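PDB 5Z06: Exo beta-1,2-glucooligosaccharide sophorohydrolase (non-reducing end) from Parabacteroides distasonis ATCC 8503, which hydrolyses linear beta-1,2-glucan and beta-1,2-glucooligosaccharides of four or more units, releasing sophorose from the non-reducing end. Local coordinates for residues L588-N596 with D650-W658. Sequence-based numbering, arbitrary orientation.
Sequences LTASDFAWN and DAFNLTVNW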
ATOM      1  N   LEU A 588     -12.091   6.908  -6.764  1.00 22.80           N
ATOM      2  CA  LEU A 588     -11.421   5.933  -7.559  1.00 24.44           C
ATOM      3  C   LEU A 588     -10.093   6.448  -8.031  1.00 25.08           C
ATOM      4  O   LEU A 588      -9.983   7.567  -8.533  1.00 26.85           O
ATOM      5  CB  LEU A 588     -12.288   5.498  -8.743  1.00 27.29           C
ATOM      6  CG  LEU A 588     -13.488   4.639  -8.280  1.00 27.38           C
ATOM      7  CD1 LEU A 588     -14.525   4.465  -9.373  1.00 28.46           C
ATOM      8  CD2 LEU A 588     -13.023   3.281  -7.811  1.00 27.36           C
ATOM      9  N   THR A 589      -9.077   5.615  -7.855  1.00 24.99           N
ATOM     10  CA  THR A 589      -7.710   5.993  -8.172  1.00 25.09           C
ATOM     11  C   THR A 589      -6.855   4.717  -8.251  1.00 25.34           C
ATOM     12  O   THR A 589      -7.341   3.580  -8.095  1.00 22.76           O
ATOM     13  CB  THR A 589      -7.147   7.015  -7.136  1.00 25.85           C
ATOM     14  OG1 THR A 589      -5.806   7.386  -7.462  1.00 25.80           O
ATOM     15  CG2 THR A 589      -7.140   6.451  -5.757  1.00 25.05           C
ATOM     16  N   ALA A 590      -5.580   4.929  -8.522  1.00 26.15           N
ATOM     17  CA  ALA A 590      -4.650   3.841  -8.713  1.00 26.16           C
ATOM     18  C   ALA A 590      -4.333   3.141  -7.420  1.00 26.50           C
ATOM     19  O   ALA A 590      -4.137   3.774  -6.370  1.00 26.09           O
ATOM     20  CB  ALA A 590      -3.367   4.344  -9.326  1.00 26.30           C
ATOM     21  N   SER A 591      -4.228   1.823  -7.520  1.00 29.06           N
ATOM     22  CA  SER A 591      -3.671   1.023  -6.458  1.00 28.84           C
ATOM     23  C   SER A 591      -3.352  -0.341  -6.985  1.00 30.03           C
ATOM     24  O   SER A 591      -3.836  -0.750  -8.063  1.00 29.61           O
ATOM     25  CB  SER A 591      -4.677   0.904  -5.295  1.00 29.10           C
ATOM     26  OG  SER A 591      -5.683  -0.052  -5.558  1.00 29.24           O
ATOM     27  N   ASP A 592      -2.592  -1.090  -6.200  1.00 30.41           N
ATOM     28  CA  ASP A 592      -2.569  -2.537  -6.410  1.00 31.58           C
ATOM     29  C   ASP A 592      -3.938  -3.135  -6.085  1.00 30.32           C
ATOM     30  O   ASP A 592      -4.620  -2.695  -5.183  1.00 27.69           O
ATOM     31  CB  ASP A 592      -1.453  -3.206  -5.606  1.00 31.49           C
ATOM     32  CG  ASP A 592      -0.079  -2.951  -6.208  1.00 33.08           C
ATOM     33  OD1 ASP A 592      -0.004  -2.383  -7.328  1.00 31.87           O
ATOM     34  OD2 ASP A 592       0.924  -3.318  -5.562  1.00 33.66           O
ATOM     35  N   PHE A 593      -4.349  -4.106  -6.889  1.00 30.33           N
ATOM     36  CA  PHE A 593      -5.529  -4.895  -6.607  1.00 31.72           C
ATOM     37  C   PHE A 593      -5.028  -6.326  -6.386  1.00 32.06           C
ATOM     38  O   PHE A 593      -3.910  -6.511  -5.935  1.00 34.98           O
ATOM     39  CB  PHE A 593      -6.550  -4.707  -7.749  1.00 31.54           C
ATOM     40  CG  PHE A 593      -7.893  -5.380  -7.537  1.00 29.28           C
ATOM     41  CD1 PHE A 593      -8.492  -5.456  -6.267  1.00 30.07           C
ATOM     42  CD2 PHE A 593      -8.557  -5.963  -8.634  1.00 29.25           C
ATOM     43  CE1 PHE A 593      -9.715  -6.080  -6.102  1.00 28.57           C
ATOM     44  CE2 PHE A 593      -9.767  -6.610  -8.469  1.00 28.98           C
ATOM     45  CZ  PHE A 593     -10.350  -6.654  -7.201  1.00 29.90           C
ATOM     46  N   ALA A 594      -5.827  -7.324  -6.721  1.00 33.57           N
ATOM     47  CA  ALA A 594      -5.627  -8.688  -6.274  1.00 36.36           C
ATOM     48  C   ALA A 594      -4.391  -9.324  -6.901  1.00 34.42           C
ATOM     49  O   ALA A 594      -3.651 -10.015  -6.241  1.00 35.76           O
ATOM     50  CB  ALA A 594      -6.857  -9.504  -6.631  1.00 35.98           C
ATOM     51  N   TRP A 595      -4.220  -9.080  -8.192  1.00 34.35           N
ATOM     52  CA  TRP A 595      -3.155  -9.667  -8.998  1.00 35.72           C
ATOM     53  C   TRP A 595      -2.282  -8.681  -9.758  1.00 35.78           C
ATOM     54  O   TRP A 595      -1.256  -9.078 -10.284  1.00 39.25           O
ATOM     55  CB  TRP A 595      -3.793 -10.599 -10.022  1.00 34.33           C
ATOM     56  CG  TRP A 595      -4.646 -11.619  -9.350  1.00 33.88           C
ATOM     57  CD1 TRP A 595      -6.003 -11.641  -9.291  1.00 32.48           C
ATOM     58  CD2 TRP A 595      -4.187 -12.744  -8.614  1.00 31.44           C
ATOM     59  NE1 TRP A 595      -6.423 -12.735  -8.572  1.00 32.27           N
ATOM     60  CE2 TRP A 595      -5.327 -13.425  -8.140  1.00 31.60           C
ATOM     61  CE3 TRP A 595      -2.913 -13.255  -8.315  1.00 33.17           C
ATOM     62  CZ2 TRP A 595      -5.243 -14.584  -7.365  1.00 32.99           C
ATOM     63  CZ3 TRP A 595      -2.823 -14.407  -7.535  1.00 33.56           C
ATOM     64  CH2 TRP A 595      -3.986 -15.067  -7.084  1.00 33.27           C
ATOM     65  N   ASN A 596      -2.690  -7.423  -9.849  1.00 35.93           N
ATOM     66  CA  ASN A 596      -1.981  -6.455 -10.680  1.00 36.77           C
ATOM     67  C   ASN A 596      -2.267  -5.049 -10.214  1.00 34.16           C
ATOM     68  O   ASN A 596      -3.192  -4.803  -9.427  1.00 32.64           O
ATOM     69  CB  ASN A 596      -2.427  -6.572 -12.138  1.00 38.70           C
ATOM     70  CG  ASN A 596      -3.942  -6.554 -12.277  1.00 43.39           C
ATOM     71  OD1 ASN A 596      -4.592  -5.506 -12.152  1.00 43.42           O
ATOM     72  ND2 ASN A 596      -4.517  -7.729 -12.518  1.00 44.64           N
ATOM     73  N   ASP A 650      -4.474  -0.011   1.740  1.00 26.90           N
ATOM     74  CA  ASP A 650      -4.314   0.655   0.460  1.00 26.56           C
ATOM     75  C   ASP A 650      -5.578   0.723  -0.386  1.00 26.93           C
ATOM     76  O   ASP A 650      -5.827   1.725  -1.050  1.00 26.56           O
ATOM     77  CB  ASP A 650      -3.238  -0.023  -0.342  1.00 27.06           C
ATOM     78  CG  ASP A 650      -2.773   0.815  -1.485  1.00 28.70           C
ATOM     79  OD1 ASP A 650      -2.486   2.005  -1.245  1.00 28.65           O
ATOM     80  OD2 ASP A 650      -2.678   0.279  -2.615  1.00 31.42           O
ATOM     81  N   ALA A 651      -6.362  -0.347  -0.344  1.00 25.63           N
ATOM     82  CA  ALA A 651      -7.551  -0.463  -1.143  1.00 25.82           C
ATOM     83  C   ALA A 651      -8.396  -1.580  -0.630  1.00 24.80           C
ATOM     84  O   ALA A 651      -7.909  -2.486   0.030  1.00 25.55           O
ATOM     85  CB  ALA A 651      -7.198  -0.736  -2.609  1.00 25.00           C
ATOM     86  N   PHE A 652      -9.652  -1.549  -1.025  1.00 23.50           N
ATOM     87  CA  PHE A 652     -10.558  -2.616  -0.715  1.00 24.50           C
ATOM     88  C   PHE A 652     -11.620  -2.760  -1.797  1.00 24.20           C
ATOM     89  O   PHE A 652     -11.950  -1.804  -2.520  1.00 23.92           O
ATOM     90  CB  PHE A 652     -11.191  -2.363   0.661  1.00 24.11           C
ATOM     91  CG  PHE A 652     -12.114  -1.184   0.702  1.00 24.64           C
ATOM     92  CD1 PHE A 652     -11.619   0.110   0.688  1.00 25.14           C
ATOM     93  CD2 PHE A 652     -13.494  -1.365   0.796  1.00 26.42           C
ATOM     94  CE1 PHE A 652     -12.471   1.191   0.748  1.00 26.10           C
ATOM     95  CE2 PHE A 652     -14.352  -0.287   0.861  1.00 25.91           C
ATOM     96  CZ  PHE A 652     -13.843   0.996   0.829  1.00 26.18           C
ATOM     97  N   ASN A 653     -12.168  -3.959  -1.878  1.00 24.98           N
ATOM     98  CA  ASN A 653     -13.212  -4.252  -2.827  1.00 25.04           C
ATOM     99  C   ASN A 653     -14.242  -5.063  -2.093  1.00 26.77           C
ATOM    100  O   ASN A 653     -14.039  -6.267  -1.852  1.00 27.68           O
ATOM    101  CB  ASN A 653     -12.645  -5.002  -4.013  1.00 25.02           C
ATOM    102  CG  ASN A 653     -13.647  -5.148  -5.136  1.00 24.24           C
ATOM    103  OD1 ASN A 653     -14.818  -5.413  -4.902  1.00 23.44           O
ATOM    104  ND2 ASN A 653     -13.192  -4.945  -6.352  1.00 22.72           N
ATOM    105  N   LEU A 654     -15.332  -4.405  -1.692  1.00 25.88           N
ATOM    106  CA  LEU A 654     -16.413  -5.121  -1.010  1.00 26.43           C
ATOM    107  C   LEU A 654     -17.132  -6.072  -1.961  1.00 25.23           C
ATOM    108  O   LEU A 654     -17.688  -7.069  -1.521  1.00 25.40           O
ATOM    109  CB  LEU A 654     -17.406  -4.170  -0.357  1.00 27.25           C
ATOM    110  CG  LEU A 654     -16.799  -3.355   0.788  1.00 29.31           C
ATOM    111  CD1 LEU A 654     -17.812  -2.330   1.266  1.00 27.91           C
ATOM    112  CD2 LEU A 654     -16.350  -4.261   1.927  1.00 30.17           C
ATOM    113  N   THR A 655     -17.073  -5.803  -3.255  1.00 25.17           N
ATOM    114  CA  THR A 655     -17.812  -6.616  -4.216  1.00 26.80           C
ATOM    115  C   THR A 655     -17.250  -8.010  -4.288  1.00 27.64           C
ATOM    116  O   THR A 655     -18.007  -8.966  -4.304  1.00 27.70           O
ATOM    117  CB  THR A 655     -17.866  -5.926  -5.587  1.00 26.92           C
ATOM    118  OG1 THR A 655     -18.475  -4.647  -5.410  1.00 28.11           O
ATOM    119  CG2 THR A 655     -18.688  -6.738  -6.609  1.00 27.63           C
ATOM    120  N   VAL A 656     -15.922  -8.120  -4.292  1.00 28.48           N
ATOM    121  CA  VAL A 656     -15.256  -9.410  -4.304  1.00 29.07           C
ATOM    122  C   VAL A 656     -14.694  -9.817  -2.942  1.00 28.43           C
ATOM    123  O   VAL A 656     -14.035 -10.862  -2.826  1.00 28.76           O
ATOM    124  CB  VAL A 656     -14.136  -9.451  -5.377  1.00 31.33           C
ATOM    125  CG1 VAL A 656     -14.677  -9.013  -6.719  1.00 31.71           C
ATOM    126  CG2 VAL A 656     -12.943  -8.601  -4.994  1.00 31.53           C
ATOM    127  N   ASN A 657     -14.934  -8.992  -1.924  1.00 27.40           N
ATOM    128  CA  ASN A 657     -14.511  -9.263  -0.544  1.00 25.64           C
ATOM    129  C   ASN A 657     -12.981  -9.391  -0.414  1.00 25.69           C
ATOM    130  O   ASN A 657     -12.431 -10.411   0.011  1.00 23.89           O
ATOM    131  CB  ASN A 657     -15.206 -10.486   0.052  1.00 25.65           C
ATOM    132  CG  ASN A 657     -15.097 -10.499   1.554  1.00 24.91           C
ATOM    133  OD1 ASN A 657     -15.204  -9.463   2.158  1.00 24.87           O
ATOM    134  ND2 ASN A 657     -14.811 -11.643   2.146  1.00 25.27           N
ATOM    135  N   TRP A 658     -12.329  -8.298  -0.791  1.00 26.80           N
ATOM    136  CA  TRP A 658     -10.889  -8.174  -0.833  1.00 26.12           C
ATOM    137  C   TRP A 658     -10.469  -6.869  -0.140  1.00 25.55           C
ATOM    138  O   TRP A 658     -11.127  -5.846  -0.248  1.00 26.91           O
ATOM    139  CB  TRP A 658     -10.439  -8.168  -2.290  1.00 25.29           C
ATOM    140  CG  TRP A 658      -8.983  -7.983  -2.466  1.00 26.52           C
ATOM    141  CD1 TRP A 658      -8.025  -8.948  -2.494  1.00 27.18           C
ATOM    142  CD2 TRP A 658      -8.307  -6.742  -2.619  1.00 27.25           C
ATOM    143  NE1 TRP A 658      -6.786  -8.384  -2.672  1.00 27.33           N
ATOM    144  CE2 TRP A 658      -6.934  -7.029  -2.759  1.00 28.51           C
ATOM    145  CE3 TRP A 658      -8.732  -5.414  -2.665  1.00 27.68           C
ATOM    146  CZ2 TRP A 658      -5.987  -6.041  -2.937  1.00 27.90           C
ATOM    147  CZ3 TRP A 658      -7.799  -4.438  -2.838  1.00 27.72           C
ATOM    148  CH2 TRP A 658      -6.434  -4.755  -2.975  1.00 28.82           C
TER
HETATM  149  O   HOH W   1      -0.907   0.366  -4.378  1.00 26.29           O
HETATM  150  O   HOH W   2      -3.365  -2.269  -2.981  1.00 28.85           O
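Phe593 stands edge-on against the indole of Trp658 in a buried, largely aromatic contact that packs the turn after strand 590-592 onto the hairpin of strands 652-653 and 658-659, without a direct hydrogen bond between them. The stack is T-shaped: the planes lie at 80°, and the CD1-CE1 side of the phenyl ring descends on one face of the tryptophan six-membered ring, with Phe593 CD1 3.6 Å from Trp658 CE3. With CG anti to the backbone N (chi1 -175°), Phe593 reaches along the hairpin beyond the indole. There Phe593 CZ touches Val656 CG2 at 3.9 Å and lies 3.4 Å from Asn653 ND2, an amide nitrogen held by Asn608 and Thr610. Ala594 extends the cover on the same indole face, its CB 4.1 Å from Trp658 NE1; that N-H bonds to Tyr22, whose hydroxyl also bonds to the carbonyl oxygen of Ala594.

The hairpin closes through paired backbone bonds between Asn653 and Trp658, with a G1 beta bulge where Asn657 and Trp658 both face Asn653. An Asx motif braces its turn: Val656 N donates to Asn653 OD1 (3.0 Å), from above the carbonyl plane. Both segments belong to the glucoamylase-like part of this GH144 enzyme, and a glycerol, probably from the crystallisation liquor, is bound near the Trp658 side chain.

At the other end the contact turns polar. Two waters link Asp650 OD2 to the backbone of Asp592, one accepting from its N at 2.9 Å, the other donating to its O at 2.6 Å. Asp650 OD1 is held by Asn667, while the Asp592 carboxylate forms a salt bridge with Arg76. Ser591 OG donates to the same Asp592 O, from above the carbonyl plane, and lies 3.4 Å from Ala651 CB.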